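Local atomic coordinates of prephenate dehydratase:Amino acid-binding ACT (Brucella abortus, PDB entry 6VH5), a protein that probably catalyses the conversion of prephenate to phenylpyruvate in phenylalanine biosynthesis and binds phenylalanine at its ACT domain. Residues P52-T55 and F56-F60; R134-I137 and R138-G141; G235-T239 and N240-M244. All blocks are in the same frame, centred on the assembly; numbering follows the deposited sequence.

All three contacts are made by neighbours along the chain at the start or end of a helix, and they share no helix or strand. Contact 1, partly buried, opens helix 56-64 with a hydroxyl and a carboxylate over a small apolar patch. Contact 2 closes helix 134-139 at the surface, and its chemistry is almost wholly polar. Contact 3, partly buried in the ACT range, closes helix 229-240 and leads into strand 243-251, outermost of its sheet within the chain; it joins amide bonding to aromatic packing and a bound phenylalanine. Contacts 1 and 3 both touch the second subunit, although their centres are about 36 Å apart; contact 2 touches no other chain of the assembly.

Contact 1: P52-T55 and F56-F60; sequences PCPT and FEDAF
T55 meets D58 through two hydrogen bonds at the start of helix 56-64, one of them weak. Its OG1 accepts from D58 N at 3.1 Å with an N-H...O angle of 164°, a nearly straight capping bond to an amide of the first turn. The torsion responsible is chi1 of 69°, which sets OG1 between the backbone N and the carbonyl carbon and so turns it toward the helix start. The same hydroxyl donates weakly to D58 OD2 at 3.1 Å, so that main chain and side chain of one residue both hold it. The backbone adds a separate bond, A59 N to T55 O, 3.0 Å, the first regular bond of the helix.

Carbon contacts flank this polar pair. The P54 and D58 side chains cross at about a right angle, and P54 CG, a ring carbon meeting a carboxylate oxygen, comes within 3.2 Å of D58 OD2. On the strand side, C53 CB makes the apolar contacts, resting 3.8 Å from D58 CB and 4.3 Å from A59 CB and joining the end of strand 49-53 to the buried side of the helix. The F56 side chain packs on Q30, P74 and A84, while T55 and E57 pack on I127 and H128 of the second subunit.

The whole is a threonine N-cap at a strand-to-helix turn, within the mixed sheet-and-helix prephenate dehydratase domain.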
ATOM      1  N   PRO A  52      20.675  -5.548   3.399  1.00 58.49           N
ATOM      2  CA  PRO A  52      19.747  -4.431   3.621  1.00 59.24           C
ATOM      3  C   PRO A  52      19.786  -3.417   2.485  1.00 55.08           C
ATOM      4  O   PRO A  52      20.841  -3.123   1.921  1.00 58.83           O
ATOM      5  CB  PRO A  52      20.245  -3.804   4.936  1.00 58.74           C
ATOM      6  CG  PRO A  52      21.175  -4.830   5.543  1.00 60.40           C
ATOM      7  CD  PRO A  52      21.782  -5.548   4.368  1.00 59.55           C
ATOM      8  N   CYS A  53      18.613  -2.876   2.161  1.00 49.55           N
ATOM      9  CA  CYS A  53      18.473  -1.870   1.131  1.00 53.46           C
ATOM     10  C   CYS A  53      17.498  -0.828   1.648  1.00 57.43           C
ATOM     11  O   CYS A  53      16.521  -1.179   2.320  1.00 68.21           O
ATOM     12  CB  CYS A  53      17.951  -2.459  -0.187  1.00 58.14           C
ATOM     13  SG  CYS A  53      18.959  -3.784  -0.807  1.00 57.05           S
ATOM     14  N   PRO A  54      17.727   0.449   1.350  1.00 65.59           N
ATOM     15  CA  PRO A  54      16.871   1.488   1.943  1.00 68.78           C
ATOM     16  C   PRO A  54      15.445   1.479   1.416  1.00 70.50           C
ATOM     17  O   PRO A  54      14.529   1.833   2.166  1.00 73.51           O
ATOM     18  CB  PRO A  54      17.612   2.794   1.615  1.00 69.97           C
ATOM     19  CG  PRO A  54      18.543   2.460   0.498  1.00 67.37           C
ATOM     20  CD  PRO A  54      18.895   1.008   0.645  1.00 64.28           C
ATOM     21  N   THR A  55      15.219   1.073   0.169  1.00 67.14           N
ATOM     22  CA  THR A  55      13.884   1.056  -0.413  1.00 60.43           C
ATOM     23  C   THR A  55      13.606  -0.282  -1.088  1.00 66.71           C
ATOM     24  O   THR A  55      14.524  -1.065  -1.361  1.00 62.69           O
ATOM     25  CB  THR A  55      13.681   2.179  -1.442  1.00 52.86           C
ATOM     26  OG1 THR A  55      14.483   1.918  -2.601  1.00 56.21           O
ATOM     27  CG2 THR A  55      14.014   3.528  -0.856  1.00 53.62           C
ATOM     28  N   PHE A  56      12.309  -0.532  -1.338  1.00 66.30           N
ATOM     29  CA  PHE A  56      11.892  -1.721  -2.078  1.00 58.47           C
ATOM     30  C   PHE A  56      12.548  -1.761  -3.448  1.00 60.10           C
ATOM     31  O   PHE A  56      13.034  -2.808  -3.892  1.00 59.43           O
ATOM     32  CB  PHE A  56      10.371  -1.737  -2.268  1.00 66.51           C
ATOM     33  CG  PHE A  56       9.580  -1.853  -1.000  1.00 65.82           C
ATOM     34  CD1 PHE A  56       9.762  -2.919  -0.141  1.00 65.54           C
ATOM     35  CD2 PHE A  56       8.605  -0.917  -0.700  1.00 61.03           C
ATOM     36  CE1 PHE A  56       9.029  -3.023   1.011  1.00 62.74           C
ATOM     37  CE2 PHE A  56       7.859  -1.022   0.445  1.00 58.18           C
ATOM     38  CZ  PHE A  56       8.073  -2.073   1.305  1.00 63.04           C
ATOM     39  N   GLU A  57      12.537  -0.623  -4.144  1.00 64.76           N
ATOM     40  CA  GLU A  57      13.150  -0.531  -5.463  1.00 64.74           C
ATOM     41  C   GLU A  57      14.615  -0.947  -5.414  1.00 64.14           C
ATOM     42  O   GLU A  57      15.068  -1.732  -6.255  1.00 66.52           O
ATOM     43  CB  GLU A  57      12.982   0.891  -6.006  1.00 66.29           C
ATOM     44  CG  GLU A  57      11.528   1.251  -6.316  1.00 85.05           C
ATOM     45  CD  GLU A  57      10.692   1.634  -5.082  1.00 97.30           C
ATOM     46  OE1 GLU A  57       9.483   1.918  -5.263  1.00 96.47           O
ATOM     47  OE2 GLU A  57      11.221   1.618  -3.940  1.00 94.95           O
ATOM     48  N   ASP A  58      15.353  -0.479  -4.400  1.00 55.39           N
ATOM     49  CA  ASP A  58      16.742  -0.899  -4.242  1.00 61.61           C
ATOM     50  C   ASP A  58      16.835  -2.398  -3.988  1.00 62.65           C
ATOM     51  O   ASP A  58      17.770  -3.059  -4.458  1.00 65.41           O
ATOM     52  CB  ASP A  58      17.402  -0.131  -3.097  1.00 65.29           C
ATOM     53  CG  ASP A  58      17.658   1.328  -3.435  1.00 73.47           C
ATOM     54  OD1 ASP A  58      17.983   1.634  -4.610  1.00 79.79           O
ATOM     55  OD2 ASP A  58      17.526   2.165  -2.511  1.00 67.11           O
ATOM     56  N   ALA A  59      15.884  -2.947  -3.224  1.00 54.85           N
ATOM     57  CA  ALA A  59      15.844  -4.392  -3.033  1.00 59.20           C
ATOM     58  C   ALA A  59      15.569  -5.119  -4.349  1.00 58.06           C
ATOM     59  O   ALA A  59      16.079  -6.224  -4.563  1.00 58.71           O
ATOM     60  CB  ALA A  59      14.798  -4.761  -1.978  1.00 59.46           C
ATOM     61  N   PHE A  60      14.754  -4.533  -5.230  1.00 58.81           N
ATOM     62  CA  PHE A  60      14.581  -5.119  -6.558  1.00 70.50           C
ATOM     63  C   PHE A  60      15.871  -5.015  -7.355  1.00 72.50           C
ATOM     64  O   PHE A  60      16.345  -6.004  -7.927  1.00 75.07           O
ATOM     65  CB  PHE A  60      13.440  -4.426  -7.314  1.00 67.02           C
ATOM     66  CG  PHE A  60      12.069  -4.960  -6.988  1.00 66.86           C
ATOM     67  CD1 PHE A  60      11.550  -4.846  -5.704  1.00 58.69           C
ATOM     68  CD2 PHE A  60      11.283  -5.542  -7.976  1.00 67.07           C
ATOM     69  CE1 PHE A  60      10.274  -5.320  -5.401  1.00 60.08           C
ATOM     70  CE2 PHE A  60      10.012  -6.013  -7.686  1.00 62.39           C
ATOM     71  CZ  PHE A  60       9.504  -5.902  -6.397  1.00 59.85           C
TER

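Contact 2: R134-I137 and R138-G141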
ATOM      1  N   ARG A 134      -0.183   1.490  21.824  1.00 80.97           N
ATOM      2  CA  ARG A 134      -0.583   2.606  22.673  1.00 82.50           C
ATOM      3  C   ARG A 134      -0.807   2.167  24.113  1.00 76.21           C
ATOM      4  O   ARG A 134      -0.471   2.917  25.041  1.00 69.16           O
ATOM      5  CB  ARG A 134      -1.848   3.267  22.120  1.00 89.82           C
ATOM      6  CG  ARG A 134      -1.594   4.239  20.970  1.00 94.36           C
ATOM      7  CD  ARG A 134      -2.888   4.858  20.464  1.00 98.92           C
ATOM      8  NE  ARG A 134      -3.730   3.874  19.793  1.00104.95           N
ATOM      9  CZ  ARG A 134      -3.753   3.683  18.475  1.00112.52           C
ATOM     10  NH1 ARG A 134      -2.976   4.408  17.682  1.00112.02           N
ATOM     11  NH2 ARG A 134      -4.545   2.756  17.946  1.00114.71           N
ATOM     12  N   ASN A 135      -1.297   0.937  24.318  1.00 67.12           N
ATOM     13  CA  ASN A 135      -1.671   0.492  25.657  1.00 65.25           C
ATOM     14  C   ASN A 135      -0.475   0.490  26.608  1.00 67.51           C
ATOM     15  O   ASN A 135      -0.580   0.984  27.740  1.00 62.69           O
ATOM     16  CB  ASN A 135      -2.316  -0.891  25.598  1.00 68.01           C
ATOM     17  CG  ASN A 135      -3.755  -0.852  25.082  1.00 75.00           C
ATOM     18  OD1 ASN A 135      -4.412   0.199  25.078  1.00 71.87           O
ATOM     19  ND2 ASN A 135      -4.245  -2.005  24.626  1.00 74.91           N
ATOM     20  N   VAL A 136       0.660  -0.079  26.184  1.00 61.69           N
ATOM     21  CA  VAL A 136       1.832  -0.139  27.065  1.00 71.79           C
ATOM     22  C   VAL A 136       2.484   1.221  27.245  1.00 74.92           C
ATOM     23  O   VAL A 136       3.204   1.429  28.228  1.00 79.19           O
ATOM     24  CB  VAL A 136       2.900  -1.134  26.576  1.00 72.75           C
ATOM     25  CG1 VAL A 136       2.335  -2.548  26.563  1.00 81.59           C
ATOM     26  CG2 VAL A 136       3.426  -0.721  25.220  1.00 61.98           C
ATOM     27  N   ILE A 137       2.289   2.149  26.311  1.00 71.43           N
ATOM     28  CA  ILE A 137       2.774   3.504  26.546  1.00 70.14           C
ATOM     29  C   ILE A 137       1.899   4.197  27.584  1.00 71.54           C
ATOM     30  O   ILE A 137       2.398   4.910  28.464  1.00 79.00           O
ATOM     31  CB  ILE A 137       2.839   4.294  25.227  1.00 71.87           C
ATOM     32  CG1 ILE A 137       3.988   3.765  24.348  1.00 67.63           C
ATOM     33  CG2 ILE A 137       2.982   5.785  25.506  1.00 68.05           C
ATOM     34  CD1 ILE A 137       4.004   4.319  22.953  1.00 61.01           C
ATOM     35  N   ARG A 138       0.586   3.953  27.532  1.00 64.30           N
ATOM     36  CA  ARG A 138      -0.344   4.612  28.440  1.00 76.25           C
ATOM     37  C   ARG A 138      -0.339   3.961  29.820  1.00 81.45           C
ATOM     38  O   ARG A 138      -0.375   4.663  30.837  1.00 94.37           O
ATOM     39  CB  ARG A 138      -1.762   4.582  27.855  1.00 73.56           C
ATOM     40  CG  ARG A 138      -2.823   5.160  28.788  1.00 75.37           C
ATOM     41  CD  ARG A 138      -4.271   4.795  28.406  1.00 83.20           C
ATOM     42  NE  ARG A 138      -4.592   3.394  28.678  1.00 91.76           N
ATOM     43  CZ  ARG A 138      -4.700   2.452  27.742  1.00 92.55           C
ATOM     44  NH1 ARG A 138      -4.526   2.759  26.461  1.00 89.29           N
ATOM     45  NH2 ARG A 138      -4.989   1.201  28.085  1.00 89.36           N
ATOM     46  N   GLN A 139      -0.257   2.629  29.870  1.00 78.17           N
ATOM     47  CA  GLN A 139      -0.287   1.921  31.146  1.00 80.68           C
ATOM     48  C   GLN A 139       0.910   2.264  32.026  1.00 82.05           C
ATOM     49  O   GLN A 139       0.789   2.263  33.256  1.00 87.14           O
ATOM     50  CB  GLN A 139      -0.333   0.412  30.901  1.00 77.83           C
ATOM     51  CG  GLN A 139      -1.692  -0.122  30.503  1.00 89.41           C
ATOM     52  CD  GLN A 139      -1.613  -1.532  29.938  1.00 99.97           C
ATOM     53  OE1 GLN A 139      -0.539  -1.993  29.544  1.00104.56           O
ATOM     54  NE2 GLN A 139      -2.749  -2.219  29.888  1.00 99.38           N
ATOM     55  N   ASN A 140       2.055   2.578  31.427  1.00 71.79           N
ATOM     56  CA  ASN A 140       3.271   2.863  32.177  1.00 71.37           C
ATOM     57  C   ASN A 140       3.606   4.348  32.265  1.00 72.69           C
ATOM     58  O   ASN A 140       4.604   4.700  32.901  1.00 75.32           O
ATOM     59  CB  ASN A 140       4.454   2.106  31.571  1.00 68.25           C
ATOM     60  CG  ASN A 140       4.335   0.598  31.746  1.00 70.96           C
ATOM     61  OD1 ASN A 140       4.673   0.054  32.794  1.00 71.56           O
ATOM     62  ND2 ASN A 140       3.855  -0.086  30.707  1.00 66.67           N
ATOM     63  N   GLY A 141       2.805   5.218  31.659  1.00 68.51           N
ATOM     64  CA  GLY A 141       3.066   6.645  31.742  1.00 65.20           C
ATOM     65  C   GLY A 141       4.298   7.090  30.980  1.00 69.50           C
ATOM     66  O   GLY A 141       5.042   7.959  31.459  1.00 73.28           O
TER
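N135 and R138 lie side by side and point the same way, with the amide plane turned 78° from the guanidinium plane. R138 presents the end of its guanidinium: NH1 reaches N135 OD1 at 2.9 Å and NH2 reaches the same OD1 at 3.2 Å. The oxygen sits close to the guanidinium plane for both bonds, but seen from the amide the two donors differ, NH1 being only slightly tilted from the carbonyl plane and NH2 standing well above it. The bend in the arginine chain at chi3, 72°, folds the group back along the helix, which also brings N135 O over one face of the guanidinium. One amide oxygen, gripped by both nitrogens, thus limits the rotation of a charged group at the surface.

Q139 runs differently, its chain extended beyond CG and laid across the main chain of N135, with CG 3.2 Å from N135 O. That carbonyl is taken by Q139 N at 2.7 Å, and R138 N likewise bonds R134 O, so the helical pattern persists beneath the side chains.

N140 turns its amide back over the last turn. ND2 donates to V136 O at 3.0 Å with an almost linear angle of 175°; the hydrogen bond lies in the planes of both groups and uses a carbonyl lone pair. Its OD1 is held by R117, so both ends of the amide are engaged. At the other end of the helix, D188 receives the backbone N-H groups of R134 and N135.

G141 then leaves the helix with positive phi, a conformation favourable to glycine, and with two bonds back into the last turn this is a Schellman motif, closing helix 134-139 before strand 143-146.

Contact 3: G235-T239 and N240-M244; sequences GGFAT and NGVNM. With PHE (phenylalanine), chain E; EDO (1,2-ethanediol), chain K.
M244 and F237 meet where helix 229-240 of the ACT domain, a beta-alpha-beta-beta-alpha-beta fold, turns into strand 243-251. The methionine chain bridges ligand and core. From CB, which lies 3.6 Å from O of the bound phenylalanine, it continues to CG, 3.4 Å from CE2 of the ligand ring, and SD stays alongside that same ring carbon. CG stands anti to the backbone N (chi1 -175°), and the bend at chi3 then turns CE away from the ligand and over one face of F237. CE sits 4.0 Å from the ring centroid, 21° off the normal, which defines a CH-pi contact. V242 meets the same ring at its edge, with CG1 3.6 Å from F237 CD1. I265 and residues of helix 272-283 also pack against F237.

The backbone of M244 grips the ligand as well: its N donates to the carboxylate O at 3.1 Å, and its O accepts from the ligand N, which also donates to N243 OD1. L230 N and N225 OD1 of the second subunit also hydrogen-bond the ligand, so the site spans the subunit interface.

In the turn itself, V242 N donates to a lone pair of F237 O, and G241 takes positive phi. N240 folds its amide back onto the helix end, where ND2 reaches a lone pair of G236 O at 3.0 Å.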
ATOM      1  N   GLY A 235     -14.854 -17.101 -15.289  1.00 47.94           N
ATOM      2  CA  GLY A 235     -15.753 -18.212 -15.572  1.00 51.94           C
ATOM      3  C   GLY A 235     -15.066 -19.561 -15.563  1.00 51.30           C
ATOM      4  O   GLY A 235     -15.630 -20.561 -15.095  1.00 43.14           O
ATOM      5  N   GLY A 236     -13.844 -19.615 -16.088  1.00 50.27           N
ATOM      6  CA  GLY A 236     -13.154 -20.887 -16.205  1.00 52.86           C
ATOM      7  C   GLY A 236     -12.711 -21.427 -14.862  1.00 52.22           C
ATOM      8  O   GLY A 236     -12.747 -22.639 -14.626  1.00 54.57           O
ATOM      9  N   PHE A 237     -12.292 -20.537 -13.960  1.00 50.78           N
ATOM     10  CA  PHE A 237     -11.936 -20.987 -12.619  1.00 46.11           C
ATOM     11  C   PHE A 237     -13.170 -21.477 -11.875  1.00 45.37           C
ATOM     12  O   PHE A 237     -13.111 -22.486 -11.162  1.00 46.11           O
ATOM     13  CB  PHE A 237     -11.233 -19.876 -11.848  1.00 38.90           C
ATOM     14  CG  PHE A 237     -10.038 -19.317 -12.555  1.00 46.91           C
ATOM     15  CD1 PHE A 237      -8.835 -19.996 -12.540  1.00 44.73           C
ATOM     16  CD2 PHE A 237     -10.112 -18.105 -13.227  1.00 53.79           C
ATOM     17  CE1 PHE A 237      -7.737 -19.501 -13.210  1.00 47.09           C
ATOM     18  CE2 PHE A 237      -9.005 -17.593 -13.889  1.00 51.79           C
ATOM     19  CZ  PHE A 237      -7.819 -18.292 -13.880  1.00 49.60           C
ATOM     20  N   ALA A 238     -14.311 -20.815 -12.097  1.00 42.94           N
ATOM     21  CA  ALA A 238     -15.545 -21.154 -11.391  1.00 44.80           C
ATOM     22  C   ALA A 238     -16.008 -22.580 -11.688  1.00 49.17           C
ATOM     23  O   ALA A 238     -16.402 -23.315 -10.773  1.00 50.22           O
ATOM     24  CB  ALA A 238     -16.639 -20.149 -11.765  1.00 40.00           C
ATOM     25  N   THR A 239     -15.990 -22.985 -12.966  1.00 49.21           N
ATOM     26  CA  THR A 239     -16.502 -24.291 -13.365  1.00 46.59           C
ATOM     27  C   THR A 239     -15.446 -25.393 -13.351  1.00 49.00           C
ATOM     28  O   THR A 239     -15.763 -26.535 -13.694  1.00 49.10           O
ATOM     29  CB  THR A 239     -17.156 -24.226 -14.762  1.00 54.50           C
ATOM     30  OG1 THR A 239     -16.213 -23.718 -15.717  1.00 57.11           O
ATOM     31  CG2 THR A 239     -18.416 -23.345 -14.753  1.00 39.33           C
ATOM     32  N   ASN A 240     -14.197 -25.095 -13.015  1.00 48.85           N
ATOM     33  CA  ASN A 240     -13.205 -26.155 -12.926  1.00 48.01           C
ATOM     34  C   ASN A 240     -12.696 -26.388 -11.511  1.00 50.41           C
ATOM     35  O   ASN A 240     -11.848 -27.266 -11.306  1.00 50.59           O
ATOM     36  CB  ASN A 240     -12.049 -25.860 -13.880  1.00 47.96           C
ATOM     37  CG  ASN A 240     -12.405 -26.206 -15.302  1.00 52.15           C
ATOM     38  OD1 ASN A 240     -12.412 -27.377 -15.667  1.00 55.13           O
ATOM     39  ND2 ASN A 240     -12.762 -25.200 -16.098  1.00 44.35           N
ATOM     40  N   GLY A 241     -13.261 -25.696 -10.524  1.00 45.03           N
ATOM     41  CA  GLY A 241     -12.863 -25.896  -9.149  1.00 49.80           C
ATOM     42  C   GLY A 241     -11.498 -25.353  -8.821  1.00 53.76           C
ATOM     43  O   GLY A 241     -10.801 -25.917  -7.970  1.00 63.40           O
ATOM     44  N   VAL A 242     -11.100 -24.260  -9.463  1.00 52.43           N
ATOM     45  CA  VAL A 242      -9.838 -23.597  -9.157  1.00 46.15           C
ATOM     46  C   VAL A 242     -10.134 -22.491  -8.153  1.00 50.26           C
ATOM     47  O   VAL A 242     -10.900 -21.565  -8.450  1.00 55.40           O
ATOM     48  CB  VAL A 242      -9.187 -23.022 -10.421  1.00 40.85           C
ATOM     49  CG1 VAL A 242      -7.814 -22.471 -10.084  1.00 52.86           C
ATOM     50  CG2 VAL A 242      -9.118 -24.055 -11.519  1.00 42.91           C
ATOM     51  N   ASN A 243      -9.540 -22.586  -6.964  1.00 46.13           N
ATOM     52  CA  ASN A 243      -9.740 -21.570  -5.935  1.00 43.99           C
ATOM     53  C   ASN A 243      -8.798 -20.404  -6.180  1.00 49.26           C
ATOM     54  O   ASN A 243      -7.591 -20.595  -6.354  1.00 54.90           O
ATOM     55  CB  ASN A 243      -9.510 -22.149  -4.538  1.00 46.36           C
ATOM     56  CG  ASN A 243     -10.138 -21.285  -3.414  1.00 59.54           C
ATOM     57  OD1 ASN A 243     -11.216 -20.701  -3.567  1.00 56.02           O
ATOM     58  ND2 ASN A 243      -9.430 -21.189  -2.289  1.00 55.44           N
ATOM     59  N   MET A 244      -9.360 -19.201  -6.229  1.00 49.06           N
ATOM     60  CA  MET A 244      -8.594 -17.967  -6.337  1.00 48.12           C
ATOM     61  C   MET A 244      -8.516 -17.316  -4.957  1.00 49.62           C
ATOM     62  O   MET A 244      -9.542 -17.178  -4.278  1.00 47.45           O
ATOM     63  CB  MET A 244      -9.252 -17.033  -7.352  1.00 45.70           C
ATOM     64  CG  MET A 244      -8.497 -15.758  -7.637  1.00 47.54           C
ATOM     65  SD  MET A 244      -9.242 -14.834  -8.986  1.00 51.68           S
ATOM     66  CE  MET A 244      -8.852 -15.898 -10.387  1.00 36.23           C
TER
HETATM   67  N   PHE E 301     -11.641 -18.113  -3.221  1.00 39.02           N
HETATM   68  CA  PHE E 301     -12.941 -17.564  -3.597  1.00 45.77           C
HETATM   69  C   PHE E 301     -13.188 -17.775  -5.076  1.00 52.54           C
HETATM   70  O   PHE E 301     -12.292 -18.264  -5.773  1.00 47.20           O
HETATM   71  CB  PHE E 301     -13.050 -16.075  -3.265  1.00 43.63           C
HETATM   72  CG  PHE E 301     -11.860 -15.249  -3.710  1.00 50.03           C
HETATM   73  CD1 PHE E 301     -10.946 -14.782  -2.780  1.00 57.71           C
HETATM   74  CD2 PHE E 301     -11.670 -14.928  -5.048  1.00 48.91           C
HETATM   75  CE1 PHE E 301      -9.856 -14.015  -3.177  1.00 63.18           C
HETATM   76  CE2 PHE E 301     -10.592 -14.170  -5.451  1.00 54.05           C
HETATM   77  CZ  PHE E 301      -9.680 -13.712  -4.520  1.00 61.01           C
HETATM   78  OXT PHE E 301     -14.268 -17.439  -5.570  1.00 48.11           O
HETATM   79  C1  EDO K 302     -14.012 -17.276  -9.303  1.00 65.82           C
HETATM   80  O1  EDO K 302     -14.809 -17.318  -8.106  1.00 49.93           O
HETATM   81  C2  EDO K 302     -12.945 -18.378  -9.320  1.00 65.65           C
HETATM   82  O2  EDO K 302     -13.144 -19.359  -8.290  1.00 58.93           O